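Side-chain contacts in major extracellular endoglucanase (Xanthomonas campestris pv. campestris, PDB 4TUF), which catalyses the endohydrolysis of 1,4-beta-D-glucosidic linkages in cellulose, lichenin and cereal beta-D-glucans, this chain being its catalytic domain: residues Phe25-Glu28 against Val33-Gly36; His111-Asp114 against Ile118-Leu121; Gly125-Thr128 against Ala134-Arg137; Lys155-Gly160 against Ala234-Gly239. All blocks are in the same frame, centred on the assembly; numbering follows the deposited sequence.

Contact 1. Residues Phe25-Glu28 against Val33-Gly36; sequences FGFE and VMHG
Two rings of Phe25-Glu28 and Val33-Gly36 settle on the backbone opposite: the imidazole of His35 over Gly26, and the phenyl group of Phe27 over Val33 and Met34. In the first CH-pi contact Gly26 CA stands 3.9 Å from the centroid of the His35 ring, almost exactly on the ring normal. In the second, Val33 CA is 4.0 Å from the centroid of the Phe27 ring, and Met34 N lies over the centre of the same face. With CG anti to the carbonyl carbon (chi1 -77°), Phe27 swings its ring across to the other segment, although its CB does not point there.

Apolar packing adds to this: CE2 of Phe27 meets CB of Met34 at 3.7 Å, the two side chains lying side by side. Leu92 and Val95 of helix 88-102 also touch Phe27.

One backbone hydrogen bond ties the segments. His35 N donates to Phe25 O at 3.1 Å, nearly straight at 164° and on a carbonyl lone pair. In a separate bond within Phe25-Glu28, Glu28 OE1 accepts from Gly26 N at 2.9 Å through its syn lone pair. Gly26, lacking a side chain, lets its CA approach Met34 CA to 3.8 Å.

The turned-back loop follows strand 16-23, the first strand of the TIM barrel, and, in the conformer described, carries the Phe25 side chain close to Glu278, the probable nucleophile, at the edge of the glycosidase active site.

Contact 2. Residues His111-Asp114 against Ile118-Leu121; sequences HTPD and ISEL. With 2HP (dihydrogenphosphate ion), chain J.
A single water joins the backbones of His111-Asp114 and Ile118-Leu121, donating to His111 O at 2.8 Å and accepting from Ser119 N at 3.1 Å. Both segments are irregular loop, and this bridge is their polar link. On the first of them Thr112 makes an ST turn: its OG1 accepts from Asp114 N at 3.2 Å.

Side chains add two loose van der Waals contacts. Ile118 begins by pointing away, but its CD1 end nevertheless comes 4.2 Å from His111 NE2, the two side chains crossing obliquely. The other nitrogen of that imidazole, ND1, is bonded to Asp109. The CB of Pro113 points toward the other segment, and its CG lies 4.0 Å from Ser119 CB. Ser119 holds OG between its backbone N and carbonyl carbon (chi1 65°).

At the far end Asp114 OD2 lies 3.1 Å from O1 of a dihydrogenphosphate ion, an ion hydrogen-bonded to Gly117 N.

The loop follows strand 105-110, the third of the TIM barrel. His111 lies next to the probable nucleophile Glu278 and Ile118 touches Glu157, the probable proton donor, so this is a loop bordering the catalytic site of a family 5 glycosidase.

Contact 3. Residues Gly125-Thr128 against Ala134-Arg137; sequences GSYT and ADLR. With 2HP (dihydrogenphosphate ion), chain G.
Tyr127 sends its ring away from its own backbone N (chi1 -172°), while Asp135 turns CG anti to the carbonyl carbon (chi1 -73°), and the phenol and carboxylate meet from opposite directions. The pair joins the residue two places before helix 129-143, one of the outer helices of the TIM barrel, to the second turn of that helix; Thr128 is its N-cap residue.

The bond is a single one, from Tyr127 OH to Asp135 OD2, and the acceptor sits at the edge of the tyrosine ring, in its plane. Ring and carboxylate planes are 29° apart, so the two flat groups are only moderately twisted against each other. The phenol oxygen is gripped from a second direction by His110 NE2, which places it between the end of strand 105-110 and the helix. Pro63 touches both side chains.

A dihydrogenphosphate ion lies beside the pair, bonded to Gln131 NE2, and a second one touches Asp135; Arg67 belongs to both anion pockets and would probably offset the negative charge gathered there. In the first of these ions, O1 stands 2.8 Å from Asp135 OD1 and O2 lies 3.7 Å from Tyr127 CE1.

Contact 4. Residues Lys155-Gly160 against Ala234-Gly239; sequences KNEPHG and APHVYG
Glu157, the probable proton donor, reaches from the loop 155-160 to His236 and Tyr238 with one carboxylate oxygen. His236 ND1 donates to Glu157 OE2 at 2.8 Å, at 159°, using the anti lone pair of the carboxylate; the oxygen sits at the edge of the imidazole, close to its plane. The carboxylate plane is turned 56° from that ring, the two side chains crossing at about a right angle. An extended chain beyond CG carries the carboxylate over to strand 231-238. The Tyr238 side chain comes from the direction opposite to that of Glu157, and its OH, hydrogen-bonded to Glu278 OE1, lies 2.5 Å from the same OE2.

Asn156 OD1 lies 3.1 Å from His236 CE1, at the edge of the imidazole, yet its main partner is Arg58 NH2.

Two side chains of the loop donate to its own carbonyls. Lys155 NZ donates to Asn156 O at 2.6 Å from above the carbonyl plane, and is shared with Ser119 O. His159 ND1 donates to Glu157 O at 2.6 Å, lying nearly in line with the carbonyl bond, while its ring stacks on Trp212. Glu157 N is bonded to Glu196 OE1.

The Asn-Glu pair after strand 149-153, faced by Glu278 on strand 276-280 with the tyrosine hydroxyl close to both carboxylates, matches the catalytic centre of clan A retaining glycosidases such as family 5, with acid/base and nucleophile at the ends of barrel strands four and seven.

In the fold
All four contacts belong to the TIM barrel and follow one another along the chain in series. Contact 1 closes the loop after strand 16-23; contacts 2 and 3 share the connection from strand 105-110 to helix 129-143, with centres about 10 Å apart; contact 4 links the loop after strand 149-153 to strand 231-238. Contact 2 is the hub, touching the other three: Phe25 and Glu28 pack on His111, Pro113 on Tyr127, and Glu120 O probably accepts from His159 N. Centres of contacts 1, 3 and 4 lie about 20 Å from one another. Contact 4 holds the probable proton donor, and contacts 1 and 2 border the same site, while contact 3 sits farther out.

Contact 1. Residues Phe25-Glu28 against Val33-Gly36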
loop_
_atom_site.group_PDB
_atom_site.type_symbol
_atom_site.label_atom_id
_atom_site.label_comp_id
_atom_site.label_asym_id
_atom_site.label_seq_id
_atom_site.Cartn_x
_atom_site.Cartn_y
_atom_site.Cartn_z
ATOM N N PHE A 25 6.258 0.942 -7.515
ATOM C CA PHE A 25 5.275 1.245 -8.553
ATOM C C PHE A 25 5.746 0.898 -9.959
ATOM O O PHE A 25 6.939 0.712 -10.192
ATOM C CB PHE A 25 4.915 2.735 -8.516
ATOM C CG PHE A 25 4.083 3.129 -7.333
ATOM C CD1 PHE A 25 4.665 3.334 -6.102
ATOM C CD2 PHE A 25 2.714 3.294 -7.456
ATOM C CE1 PHE A 25 3.897 3.687 -5.016
ATOM C CE2 PHE A 25 1.944 3.651 -6.373
ATOM C CZ PHE A 25 2.536 3.850 -5.151
ATOM N N GLY A 26 4.805 0.883 -10.898
ATOM C CA GLY A 26 5.099 0.651 -12.294
ATOM C C GLY A 26 4.053 -0.245 -12.930
ATOM O O GLY A 26 3.511 0.079 -13.988
ATOM N N PHE A 27 3.755 -1.367 -12.275
ATOM C CA PHE A 27 2.848 -2.369 -12.833
ATOM C C PHE A 27 1.406 -1.870 -12.943
ATOM O O PHE A 27 0.557 -2.547 -13.523
ATOM C CB PHE A 27 2.880 -3.653 -11.995
ATOM C CG PHE A 27 4.095 -4.513 -12.228
ATOM C CD1 PHE A 27 4.240 -5.224 -13.409
ATOM C CD2 PHE A 27 5.082 -4.623 -11.262
ATOM C CE1 PHE A 27 5.352 -6.015 -13.628
ATOM C CE2 PHE A 27 6.195 -5.413 -11.474
ATOM C CZ PHE A 27 6.332 -6.110 -12.658
ATOM N N GLU A 28 1.124 -0.696 -12.385
ATOM C CA GLU A 28 -0.227 -0.150 -12.443
ATOM C C GLU A 28 -0.290 1.023 -13.411
ATOM O O GLU A 28 -1.269 1.769 -13.434
ATOM C CB GLU A 28 -0.701 0.275 -11.045
ATOM C CG GLU A 28 -0.267 1.668 -10.587
ATOM C CD GLU A 28 1.243 1.831 -10.458
ATOM O OE1 GLU A 28 1.975 0.813 -10.466
ATOM O OE2 GLU A 28 1.693 2.994 -10.343
ATOM N N VAL A 33 5.032 -2.404 -16.056
ATOM C CA VAL A 33 6.238 -3.036 -15.530
ATOM C C VAL A 33 6.788 -2.117 -14.448
ATOM O O VAL A 33 6.600 -0.904 -14.529
ATOM C CB VAL A 33 7.299 -3.285 -16.645
ATOM C CG1 VAL A 33 7.786 -1.970 -17.243
ATOM C CG2 VAL A 33 8.474 -4.115 -16.126
ATOM N N MET A 34 7.445 -2.675 -13.431
ATOM C CA MET A 34 8.033 -1.840 -12.380
ATOM C C MET A 34 8.993 -0.827 -13.003
ATOM O O MET A 34 9.681 -1.133 -13.970
ATOM C CB MET A 34 8.750 -2.690 -11.322
ATOM C CG MET A 34 10.003 -3.379 -11.809
ATOM S SD MET A 34 10.856 -4.304 -10.517
ATOM C CE MET A 34 11.430 -2.980 -9.477
ATOM N N HIS A 35 9.005 0.385 -12.457
ATOM C CA HIS A 35 9.753 1.502 -13.029
ATOM C C HIS A 35 11.258 1.402 -12.831
ATOM O O HIS A 35 11.735 0.723 -11.924
ATOM C CB HIS A 35 9.265 2.826 -12.432
ATOM C CG HIS A 35 8.029 3.366 -13.082
ATOM N ND1 HIS A 35 7.140 4.183 -12.420
ATOM C CD2 HIS A 35 7.540 3.212 -14.335
ATOM C CE1 HIS A 35 6.152 4.508 -13.236
ATOM N NE2 HIS A 35 6.371 3.931 -14.404
ATOM N N GLY A 36 11.999 2.101 -13.687
ATOM C CA GLY A 36 13.434 2.228 -13.536
ATOM C C GLY A 36 14.239 1.253 -14.367
ATOM O O GLY A 36 15.472 1.259 -14.328
#

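Contact 2. Residues His111-Asp114 against Ile118-Leu121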
loop_
_atom_site.group_PDB
_atom_site.type_symbol
_atom_site.label_atom_id
_atom_site.label_comp_id
_atom_site.label_asym_id
_atom_site.label_seq_id
_atom_site.Cartn_x
_atom_site.Cartn_y
_atom_site.Cartn_z
ATOM N N HIS A 111 -4.534 -1.225 -7.758
ATOM C CA HIS A 111 -4.275 0.201 -7.608
ATOM C C HIS A 111 -5.195 1.073 -8.443
ATOM O O HIS A 111 -5.722 2.082 -7.962
ATOM C CB HIS A 111 -2.820 0.493 -7.967
ATOM C CG HIS A 111 -2.252 1.685 -7.269
ATOM N ND1 HIS A 111 -1.793 1.635 -5.971
ATOM C CD2 HIS A 111 -2.059 2.958 -7.690
ATOM C CE1 HIS A 111 -1.345 2.829 -5.621
ATOM N NE2 HIS A 111 -1.494 3.648 -6.646
ATOM N N THR A 112 -5.379 0.691 -9.701
ATOM C CA THR A 112 -6.185 1.485 -10.621
ATOM C C THR A 112 -6.908 0.588 -11.605
ATOM O O THR A 112 -6.346 -0.405 -12.062
ATOM C CB THR A 112 -5.327 2.501 -11.399
ATOM O OG1 THR A 112 -6.077 3.006 -12.512
ATOM C CG2 THR A 112 -4.066 1.843 -11.919
ATOM N N PRO A 113 -8.164 0.935 -11.932
ATOM C CA PRO A 113 -8.967 0.152 -12.879
ATOM C C PRO A 113 -8.562 0.324 -14.340
ATOM O O PRO A 113 -9.006 -0.478 -15.161
ATOM C CB PRO A 113 -10.383 0.692 -12.659
ATOM C CG PRO A 113 -10.171 2.100 -12.202
ATOM C CD PRO A 113 -8.926 2.056 -11.354
ATOM N N ASP A 114 -7.748 1.331 -14.662
ATOM C CA ASP A 114 -7.468 1.653 -16.063
ATOM C C ASP A 114 -6.038 2.086 -16.344
ATOM O O ASP A 114 -5.789 2.796 -17.320
ATOM C CB ASP A 114 -8.416 2.757 -16.553
ATOM C CG ASP A 114 -8.362 4.022 -15.693
ATOM O OD1 ASP A 114 -7.311 4.316 -15.079
ATOM O OD2 ASP A 114 -9.386 4.736 -15.637
ATOM N N ILE A 118 -6.745 7.061 -9.993
ATOM C CA ILE A 118 -7.286 6.273 -8.886
ATOM C C ILE A 118 -8.781 6.534 -8.716
ATOM O O ILE A 118 -9.193 7.672 -8.485
ATOM C CB ILE A 118 -6.552 6.602 -7.569
ATOM C CG1 ILE A 118 -5.078 6.205 -7.679
ATOM C CG2 ILE A 118 -7.223 5.918 -6.382
ATOM C CD1 ILE A 118 -4.211 6.811 -6.615
ATOM N N SER A 119 -9.594 5.490 -8.832
ATOM C CA SER A 119 -11.045 5.671 -8.806
ATOM C C SER A 119 -11.572 5.928 -7.400
ATOM O O SER A 119 -11.030 5.416 -6.419
ATOM C CB SER A 119 -11.756 4.454 -9.400
ATOM O OG SER A 119 -11.545 3.303 -8.603
ATOM N N GLU A 120 -12.635 6.726 -7.318
ATOM C CA GLU A 120 -13.318 6.976 -6.055
ATOM C C GLU A 120 -13.909 5.687 -5.495
ATOM O O GLU A 120 -13.731 5.364 -4.322
ATOM C CB GLU A 120 -14.416 8.024 -6.238
ATOM C CG GLU A 120 -13.895 9.436 -6.386
ATOM C CD GLU A 120 -15.007 10.432 -6.621
ATOM O OE1 GLU A 120 -14.722 11.545 -7.109
ATOM O OE2 GLU A 120 -16.172 10.097 -6.320
ATOM N N LEU A 121 -14.605 4.949 -6.350
ATOM C CA LEU A 121 -15.248 3.707 -5.952
ATOM C C LEU A 121 -14.504 2.514 -6.531
ATOM O O LEU A 121 -13.553 2.674 -7.294
ATOM C CB LEU A 121 -16.704 3.696 -6.410
ATOM C CG LEU A 121 -17.522 4.936 -6.049
ATOM C CD1 LEU A 121 -18.908 4.865 -6.658
ATOM C CD2 LEU A 121 -17.601 5.063 -4.542
HETATM P P 2HP J . -8.496 8.848 -15.506
HETATM O O1 2HP J . -7.982 7.446 -15.269
HETATM O O2 2HP J . -9.136 9.375 -14.242
HETATM O O3 2HP J . -7.339 9.740 -15.887
HETATM O O4 2HP J . -9.525 8.838 -16.615
HETATM O O HOH W 1 -8.431 2.861 -7.704
#

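Contact 3. Residues Gly125-Thr128 against Ala134-Arg137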
loop_
_atom_site.group_PDB
_atom_site.type_symbol
_atom_site.label_atom_id
_atom_site.label_comp_id
_atom_site.label_asym_id
_atom_site.label_seq_id
_atom_site.Cartn_x
_atom_site.Cartn_y
_atom_site.Cartn_z
ATOM N N GLY A 125 -17.231 3.534 -15.027
ATOM C CA GLY A 125 -18.106 3.372 -16.172
ATOM C C GLY A 125 -17.559 2.418 -17.220
ATOM O O GLY A 125 -18.212 2.181 -18.232
ATOM N N SER A 126 -16.361 1.882 -16.991
ATOM C CA SER A 126 -15.760 0.925 -17.921
ATOM C C SER A 126 -15.112 -0.240 -17.179
ATOM O O SER A 126 -14.402 -1.048 -17.770
ATOM C CB SER A 126 -14.722 1.607 -18.814
ATOM O OG SER A 126 -13.518 1.853 -18.104
ATOM N N TYR A 127 -15.362 -0.322 -15.879
ATOM C CA TYR A 127 -14.808 -1.388 -15.055
ATOM C C TYR A 127 -15.806 -1.741 -13.947
ATOM O O TYR A 127 -15.979 -0.984 -12.985
ATOM C CB TYR A 127 -13.456 -0.955 -14.482
ATOM C CG TYR A 127 -12.692 -2.040 -13.769
ATOM C CD1 TYR A 127 -12.052 -3.047 -14.481
ATOM C CD2 TYR A 127 -12.587 -2.047 -12.381
ATOM C CE1 TYR A 127 -11.343 -4.044 -13.827
ATOM C CE2 TYR A 127 -11.878 -3.035 -11.722
ATOM C CZ TYR A 127 -11.257 -4.030 -12.451
ATOM O OH TYR A 127 -10.548 -5.014 -11.801
ATOM N N THR A 128 -16.482 -2.876 -14.099
ATOM C CA THR A 128 -17.578 -3.240 -13.198
ATOM C C THR A 128 -17.084 -3.877 -11.907
ATOM O O THR A 128 -15.937 -4.301 -11.823
ATOM C CB THR A 128 -18.538 -4.222 -13.865
ATOM O OG1 THR A 128 -17.908 -5.509 -13.953
ATOM C CG2 THR A 128 -18.912 -3.741 -15.252
ATOM N N ALA A 134 -13.378 -10.375 -10.060
ATOM C CA ALA A 134 -12.748 -11.410 -10.877
ATOM C C ALA A 134 -11.236 -11.210 -10.917
ATOM O O ALA A 134 -10.470 -12.171 -10.895
ATOM C CB ALA A 134 -13.326 -11.416 -12.278
ATOM N N ASP A 135 -10.806 -9.954 -10.947
ATOM C CA ASP A 135 -9.384 -9.660 -11.029
ATOM C C ASP A 135 -8.677 -9.995 -9.714
ATOM O O ASP A 135 -7.577 -10.548 -9.725
ATOM C CB ASP A 135 -9.169 -8.198 -11.431
ATOM C CG ASP A 135 -9.488 -7.949 -12.911
ATOM O OD1 ASP A 135 -9.541 -8.935 -13.687
ATOM O OD2 ASP A 135 -9.689 -6.777 -13.301
ATOM N N LEU A 136 -9.317 -9.684 -8.590
ATOM C CA LEU A 136 -8.825 -10.125 -7.284
ATOM C C LEU A 136 -8.686 -11.652 -7.221
ATOM O O LEU A 136 -7.668 -12.168 -6.762
ATOM C CB LEU A 136 -9.752 -9.641 -6.162
ATOM C CG LEU A 136 -9.873 -8.126 -5.953
ATOM C CD1 LEU A 136 -10.855 -7.814 -4.842
ATOM C CD2 LEU A 136 -8.521 -7.489 -5.663
ATOM N N ARG A 137 -9.700 -12.376 -7.679
ATOM C CA ARG A 137 -9.622 -13.832 -7.672
ATOM C C ARG A 137 -8.527 -14.323 -8.601
ATOM O O ARG A 137 -7.867 -15.316 -8.302
ATOM C CB ARG A 137 -10.955 -14.470 -8.068
ATOM C CG ARG A 137 -12.051 -14.348 -7.024
ATOM C CD ARG A 137 -13.138 -15.400 -7.230
ATOM N NE ARG A 137 -13.745 -15.288 -8.552
ATOM C CZ ARG A 137 -14.772 -14.496 -8.833
ATOM N NH1 ARG A 137 -15.317 -13.749 -7.880
ATOM N NH2 ARG A 137 -15.254 -14.454 -10.068
HETATM P P 2HP G . -11.231 -8.333 -16.775
HETATM O O1 2HP G . -11.226 -9.531 -15.854
HETATM O O2 2HP G . -10.921 -7.083 -15.982
HETATM O O3 2HP G . -10.167 -8.497 -17.837
HETATM O O4 2HP G . -12.587 -8.215 -17.440
#

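Contact 4. Residues Lys155-Gly160 against Ala234-Gly239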
loop_
_atom_site.group_PDB
_atom_site.type_symbol
_atom_site.label_atom_id
_atom_site.label_comp_id
_atom_site.label_asym_id
_atom_site.label_seq_id
_atom_site.Cartn_x
_atom_site.Cartn_y
_atom_site.Cartn_z
ATOM N N LYS A 155 -8.358 -2.608 -2.727
ATOM C CA LYS A 155 -8.559 -1.462 -3.614
ATOM C C LYS A 155 -7.845 -0.238 -3.049
ATOM O O LYS A 155 -7.992 0.099 -1.874
ATOM C CB LYS A 155 -10.058 -1.187 -3.805
ATOM C CG LYS A 155 -10.448 0.268 -4.011
ATOM C CD LYS A 155 -10.410 0.643 -5.471
ATOM C CE LYS A 155 -11.015 2.019 -5.704
ATOM N NZ LYS A 155 -10.258 3.120 -5.059
ATOM N N ASN A 156 -7.081 0.445 -3.886
ATOM C CA ASN A 156 -6.308 1.589 -3.436
ATOM C C ASN A 156 -7.100 2.871 -3.273
ATOM O O ASN A 156 -7.786 3.295 -4.181
ATOM C CB ASN A 156 -5.146 1.834 -4.401
ATOM C CG ASN A 156 -4.146 2.837 -3.877
ATOM O OD1 ASN A 156 -3.438 2.576 -2.923
ATOM N ND2 ASN A 156 -4.079 3.983 -4.514
ATOM N N GLU A 157 -6.946 3.503 -2.118
ATOM C CA GLU A 157 -7.404 4.866 -1.886
ATOM C C GLU A 157 -8.851 5.235 -2.191
ATOM O O GLU A 157 -9.108 6.157 -2.958
ATOM C CB GLU A 157 -6.434 5.858 -2.501
ATOM C CG GLU A 157 -5.059 5.738 -1.887
ATOM C CD GLU A 157 -4.159 6.885 -2.240
ATOM O OE1 GLU A 157 -4.395 7.521 -3.274
ATOM O OE2 GLU A 157 -3.215 7.143 -1.480
ATOM N N PRO A 158 -9.798 4.574 -1.550
ATOM C CA PRO A 158 -11.195 4.944 -1.738
ATOM C C PRO A 158 -11.405 6.372 -1.276
ATOM O O PRO A 158 -10.834 6.787 -0.287
ATOM C CB PRO A 158 -11.929 3.985 -0.814
ATOM C CG PRO A 158 -11.055 2.797 -0.750
ATOM C CD PRO A 158 -9.657 3.319 -0.801
ATOM N N HIS A 159 -12.200 7.132 -2.010
ATOM C CA HIS A 159 -12.411 8.533 -1.651
ATOM C C HIS A 159 -13.640 9.075 -2.365
ATOM O O HIS A 159 -14.371 8.322 -3.001
ATOM C CB HIS A 159 -11.183 9.377 -1.995
ATOM C CG HIS A 159 -10.802 9.326 -3.442
ATOM N ND1 HIS A 159 -10.177 8.236 -4.011
ATOM C CD2 HIS A 159 -10.955 10.234 -4.436
ATOM C CE1 HIS A 159 -9.969 8.472 -5.294
ATOM N NE2 HIS A 159 -10.427 9.680 -5.577
ATOM N N GLY A 160 -13.870 10.379 -2.249
ATOM C CA GLY A 160 -14.974 11.019 -2.943
ATOM C C GLY A 160 -16.339 10.500 -2.545
ATOM O O GLY A 160 -16.816 10.749 -1.437
ATOM N N ALA A 234 -5.105 -0.939 6.650
ATOM C CA ALA A 234 -3.957 -0.311 6.003
ATOM C C ALA A 234 -4.261 1.072 5.431
ATOM O O ALA A 234 -4.183 1.273 4.224
ATOM C CB ALA A 234 -3.426 -1.225 4.901
ATOM N N PRO A 235 -4.584 2.040 6.297
ATOM C CA PRO A 235 -4.891 3.369 5.771
ATOM C C PRO A 235 -3.647 4.065 5.227
ATOM O O PRO A 235 -2.526 3.594 5.433
ATOM C CB PRO A 235 -5.433 4.107 6.992
ATOM C CG PRO A 235 -4.735 3.469 8.134
ATOM C CD PRO A 235 -4.598 2.016 7.771
ATOM N N HIS A 236 -3.855 5.176 4.535
ATOM C CA HIS A 236 -2.758 5.992 4.053
ATOM C C HIS A 236 -2.741 7.316 4.805
ATOM O O HIS A 236 -3.773 7.778 5.293
ATOM C CB HIS A 236 -2.887 6.246 2.549
ATOM C CG HIS A 236 -2.841 5.005 1.715
ATOM N ND1 HIS A 236 -2.759 5.040 0.339
ATOM C CD2 HIS A 236 -2.862 3.694 2.059
ATOM C CE1 HIS A 236 -2.738 3.803 -0.129
ATOM N NE2 HIS A 236 -2.799 2.968 0.894
ATOM N N VAL A 237 -1.570 7.930 4.890
ATOM C CA VAL A 237 -1.463 9.275 5.428
ATOM C C VAL A 237 -0.266 9.975 4.792
ATOM O O VAL A 237 0.774 9.358 4.575
ATOM C CB VAL A 237 -1.336 9.258 6.967
ATOM C CG1 VAL A 237 -0.248 8.301 7.402
ATOM C CG2 VAL A 237 -1.079 10.654 7.511
ATOM N N TYR A 238 -0.423 11.255 4.468
ATOM C CA TYR A 238 0.663 12.032 3.884
ATOM C C TYR A 238 0.835 13.372 4.598
ATOM O O TYR A 238 0.051 13.718 5.490
ATOM C CB TYR A 238 0.416 12.267 2.399
ATOM C CG TYR A 238 0.055 11.018 1.640
ATOM C CD1 TYR A 238 1.038 10.215 1.078
ATOM C CD2 TYR A 238 -1.273 10.638 1.485
ATOM C CE1 TYR A 238 0.707 9.066 0.391
ATOM C CE2 TYR A 238 -1.612 9.496 0.794
ATOM C CZ TYR A 238 -0.616 8.715 0.248
ATOM O OH TYR A 238 -0.942 7.574 -0.441
ATOM N N GLY A 239 1.865 14.117 4.204
ATOM C CA GLY A 239 2.194 15.378 4.841
ATOM C C GLY A 239 2.053 16.584 3.930
ATOM O O GLY A 239 1.418 16.511 2.876
#